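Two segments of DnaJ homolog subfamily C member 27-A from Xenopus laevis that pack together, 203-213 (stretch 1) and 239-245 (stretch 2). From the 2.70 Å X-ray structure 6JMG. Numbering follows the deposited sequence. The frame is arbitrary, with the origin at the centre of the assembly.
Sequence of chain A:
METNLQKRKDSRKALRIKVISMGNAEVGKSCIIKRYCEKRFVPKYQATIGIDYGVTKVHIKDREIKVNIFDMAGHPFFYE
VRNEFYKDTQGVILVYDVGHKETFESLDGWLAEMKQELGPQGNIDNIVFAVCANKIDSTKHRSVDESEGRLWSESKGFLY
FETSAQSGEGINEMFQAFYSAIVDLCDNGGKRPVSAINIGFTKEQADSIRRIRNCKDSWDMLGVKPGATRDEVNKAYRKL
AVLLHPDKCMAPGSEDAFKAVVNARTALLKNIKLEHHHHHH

Stretch 1 203-213: KEQADSIRRIR
Stretch 2, residues 239-245: KLAVLLH

Residues 203-213 form a helix, and residues 239-244 are the last part of another that begins earlier in the chain; at His-245 (phi/psi -59/133) the backbone leaves helical geometry. The N-to-C directions differ by 114°, a signed crossing of -114°, and the axes approach to 10.4 Å. Register is set by Gln-205 and Leu-243, whose CA atoms lie 6.4 Å apart. Phi/psi values are helical, near -65/-40, except at Leu-244 (-113/-3).

The contact, which buries 376 Å² in all, is chiefly apolar. Leu-244 (chi1 m, chi2 t) is a knob among Gln-205, Ser-208, Ile-209 and Ile-212. These residues recur at spacings of three and four, so they share one face of the first helix. Leu-244 CD2 meets Ile-209 CG1 at 3.6 Å, and Leu-244 CD1 meets Ile-212 CD1 at 3.5 Å; both isoleucines are m, t. Leu-240 (m, t) points toward the first helix, its CD2 lying 4.3 Å from Ile-212 CD1 and 4.1 Å from Arg-211 NH2, at the edge of the guanidinium. Branched aliphatic side chains suit these buried positions because they fill space without needing polar partners.

Leu-243 (t, p) has the largest covered area, 101 Å². Its CD2 lies 3.5 Å from Ser-208 OG, where the small serine (chi1 -93°) points toward the second helix. Its CD1 lies 3.5 Å from both Gln-205 CG and Glu-204 OE2. Glu-204 (p, t) is exposed, so its carboxylate can stay solvated beside the methyl.

One polar link crosses the interface: Gln-205 (m, t; chi3 -10°) reaches over with NE2 to donate a weak hydrogen bond to Leu-243 O, 3.1 Å at 128°. Glutamine suits this place, combining an aliphatic stem with an amide donor.

Away from the interface, Asp-207 (m) forms salt bridges from OD2 to Lys-203 NZ (3.3 Å) and from OD1 to Arg-210 NH2 (3.1 Å).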

# COMPACT_ATOMS: atom_id res chain seq x y z
N LYS A 203 8.43 -17.48 7.97
CA LYS A 203 9.28 -18.66 7.86
C LYS A 203 10.35 -18.50 6.78
O LYS A 203 11.50 -18.90 6.99
CB LYS A 203 8.42 -19.88 7.55
CG LYS A 203 9.20 -21.18 7.56
CD LYS A 203 8.85 -22.10 6.39
CE LYS A 203 9.46 -23.49 6.59
NZ LYS A 203 9.85 -24.12 5.30
N GLU A 204 9.99 -17.98 5.59
CA GLU A 204 11.01 -17.83 4.56
C GLU A 204 12.05 -16.82 4.99
O GLU A 204 13.23 -16.95 4.63
CB GLU A 204 10.39 -17.45 3.20
CG GLU A 204 9.65 -16.13 3.13
CD GLU A 204 9.64 -15.50 1.73
OE1 GLU A 204 10.35 -15.99 0.83
OE2 GLU A 204 8.91 -14.49 1.56
N GLN A 205 11.64 -15.84 5.81
CA GLN A 205 12.61 -14.95 6.44
C GLN A 205 13.61 -15.74 7.28
O GLN A 205 14.83 -15.59 7.12
CB GLN A 205 11.88 -13.91 7.29
CG GLN A 205 11.42 -12.67 6.49
CD GLN A 205 10.57 -11.70 7.31
OE1 GLN A 205 10.15 -12.00 8.42
NE2 GLN A 205 10.34 -10.51 6.76
N ALA A 206 13.10 -16.63 8.13
CA ALA A 206 13.98 -17.40 9.01
C ALA A 206 14.87 -18.36 8.22
O ALA A 206 16.03 -18.59 8.58
CB ALA A 206 13.13 -18.15 10.02
N ASP A 207 14.34 -18.96 7.16
CA ASP A 207 15.16 -19.83 6.33
C ASP A 207 16.25 -19.04 5.63
O ASP A 207 17.39 -19.50 5.54
CB ASP A 207 14.30 -20.59 5.31
CG ASP A 207 13.44 -21.67 5.95
OD1 ASP A 207 13.70 -22.03 7.13
OD2 ASP A 207 12.50 -22.14 5.27
N SER A 208 15.92 -17.83 5.16
CA SER A 208 16.90 -17.09 4.38
C SER A 208 18.04 -16.62 5.26
O SER A 208 19.21 -16.73 4.88
CB SER A 208 16.24 -15.88 3.70
OG SER A 208 15.79 -16.17 2.38
N ILE A 209 17.72 -16.21 6.49
CA ILE A 209 18.76 -15.80 7.43
C ILE A 209 19.69 -16.97 7.75
O ILE A 209 20.91 -16.81 7.82
CB ILE A 209 18.14 -15.20 8.69
CG1 ILE A 209 17.30 -13.98 8.30
CG2 ILE A 209 19.24 -14.83 9.68
CD1 ILE A 209 16.59 -13.31 9.47
N ARG A 210 19.13 -18.16 7.96
CA ARG A 210 20.01 -19.26 8.33
C ARG A 210 20.82 -19.71 7.13
O ARG A 210 22.02 -19.98 7.25
CB ARG A 210 19.21 -20.43 8.90
CG ARG A 210 20.09 -21.64 9.21
CD ARG A 210 19.29 -22.87 9.53
NE ARG A 210 18.00 -22.88 8.82
CZ ARG A 210 17.19 -23.93 8.77
NH1 ARG A 210 17.53 -25.07 9.36
NH2 ARG A 210 16.04 -23.84 8.11
N ARG A 211 20.20 -19.70 5.94
CA ARG A 211 20.93 -20.08 4.74
C ARG A 211 22.07 -19.10 4.46
O ARG A 211 23.14 -19.52 4.02
CB ARG A 211 19.98 -20.18 3.55
CG ARG A 211 20.66 -20.47 2.21
CD ARG A 211 19.68 -20.34 1.04
NE ARG A 211 19.18 -18.98 0.84
CZ ARG A 211 19.86 -18.01 0.22
NH1 ARG A 211 21.07 -18.23 -0.28
NH2 ARG A 211 19.31 -16.80 0.10
N ILE A 212 21.87 -17.82 4.79
CA ILE A 212 22.90 -16.80 4.60
C ILE A 212 24.02 -16.90 5.67
O ILE A 212 25.14 -16.49 5.39
CB ILE A 212 22.26 -15.40 4.52
CG1 ILE A 212 21.47 -15.28 3.21
CG2 ILE A 212 23.28 -14.28 4.52
CD1 ILE A 212 20.32 -14.24 3.24
N ARG A 213 23.77 -17.48 6.86
CA ARG A 213 24.88 -17.67 7.80
C ARG A 213 25.85 -18.71 7.27
O ARG A 213 27.06 -18.54 7.33
CB ARG A 213 24.46 -18.25 9.15
CG ARG A 213 23.79 -17.29 10.08
CD ARG A 213 24.01 -17.53 11.57
NE ARG A 213 24.18 -16.22 12.21
CZ ARG A 213 25.29 -15.69 12.73
NH1 ARG A 213 26.46 -16.35 12.73
NH2 ARG A 213 25.22 -14.47 13.24
N LYS A 239 15.23 -8.51 -3.78
CA LYS A 239 14.20 -9.33 -3.16
C LYS A 239 14.63 -9.80 -1.78
O LYS A 239 13.79 -9.91 -0.88
CB LYS A 239 13.85 -10.53 -4.05
CG LYS A 239 12.97 -10.18 -5.23
CD LYS A 239 12.94 -11.28 -6.28
CE LYS A 239 14.23 -12.08 -6.30
NZ LYS A 239 14.34 -12.90 -7.55
N LEU A 240 15.93 -9.97 -1.59
CA LEU A 240 16.46 -10.23 -0.26
C LEU A 240 16.42 -8.98 0.62
O LEU A 240 16.11 -9.06 1.81
CB LEU A 240 17.89 -10.75 -0.38
CG LEU A 240 18.01 -12.21 -0.81
CD1 LEU A 240 19.45 -12.60 -1.15
CD2 LEU A 240 17.44 -13.11 0.28
N ALA A 241 16.70 -7.81 0.05
CA ALA A 241 16.65 -6.58 0.83
C ALA A 241 15.26 -6.32 1.39
O ALA A 241 15.13 -5.90 2.55
CB ALA A 241 17.12 -5.39 -0.00
N VAL A 242 14.22 -6.49 0.58
CA VAL A 242 12.87 -6.29 1.13
C VAL A 242 12.54 -7.37 2.15
O VAL A 242 11.78 -7.14 3.09
CB VAL A 242 11.80 -6.21 0.03
CG1 VAL A 242 12.25 -5.29 -1.08
CG2 VAL A 242 11.44 -7.59 -0.48
N LEU A 243 13.12 -8.56 1.98
CA LEU A 243 12.81 -9.66 2.87
C LEU A 243 13.49 -9.47 4.22
O LEU A 243 12.88 -9.71 5.27
CB LEU A 243 13.24 -10.98 2.22
CG LEU A 243 12.87 -12.30 2.90
CD1 LEU A 243 11.34 -12.48 2.96
CD2 LEU A 243 13.51 -13.46 2.15
N LEU A 244 14.73 -8.97 4.23
CA LEU A 244 15.59 -9.07 5.39
C LEU A 244 15.93 -7.75 6.07
O LEU A 244 16.63 -7.76 7.08
CB LEU A 244 16.90 -9.74 5.00
CG LEU A 244 16.78 -11.14 4.47
CD1 LEU A 244 18.16 -11.58 4.09
CD2 LEU A 244 16.19 -12.03 5.52
N HIS A 245 15.48 -6.63 5.54
CA HIS A 245 15.92 -5.37 6.10
C HIS A 245 15.50 -5.33 7.59
O HIS A 245 14.39 -5.74 7.90
CB HIS A 245 15.32 -4.19 5.35
CG HIS A 245 15.93 -2.88 5.75
ND1 HIS A 245 15.65 -2.28 6.95
CD2 HIS A 245 16.82 -2.08 5.12
CE1 HIS A 245 16.34 -1.15 7.05
NE2 HIS A 245 17.05 -1.00 5.94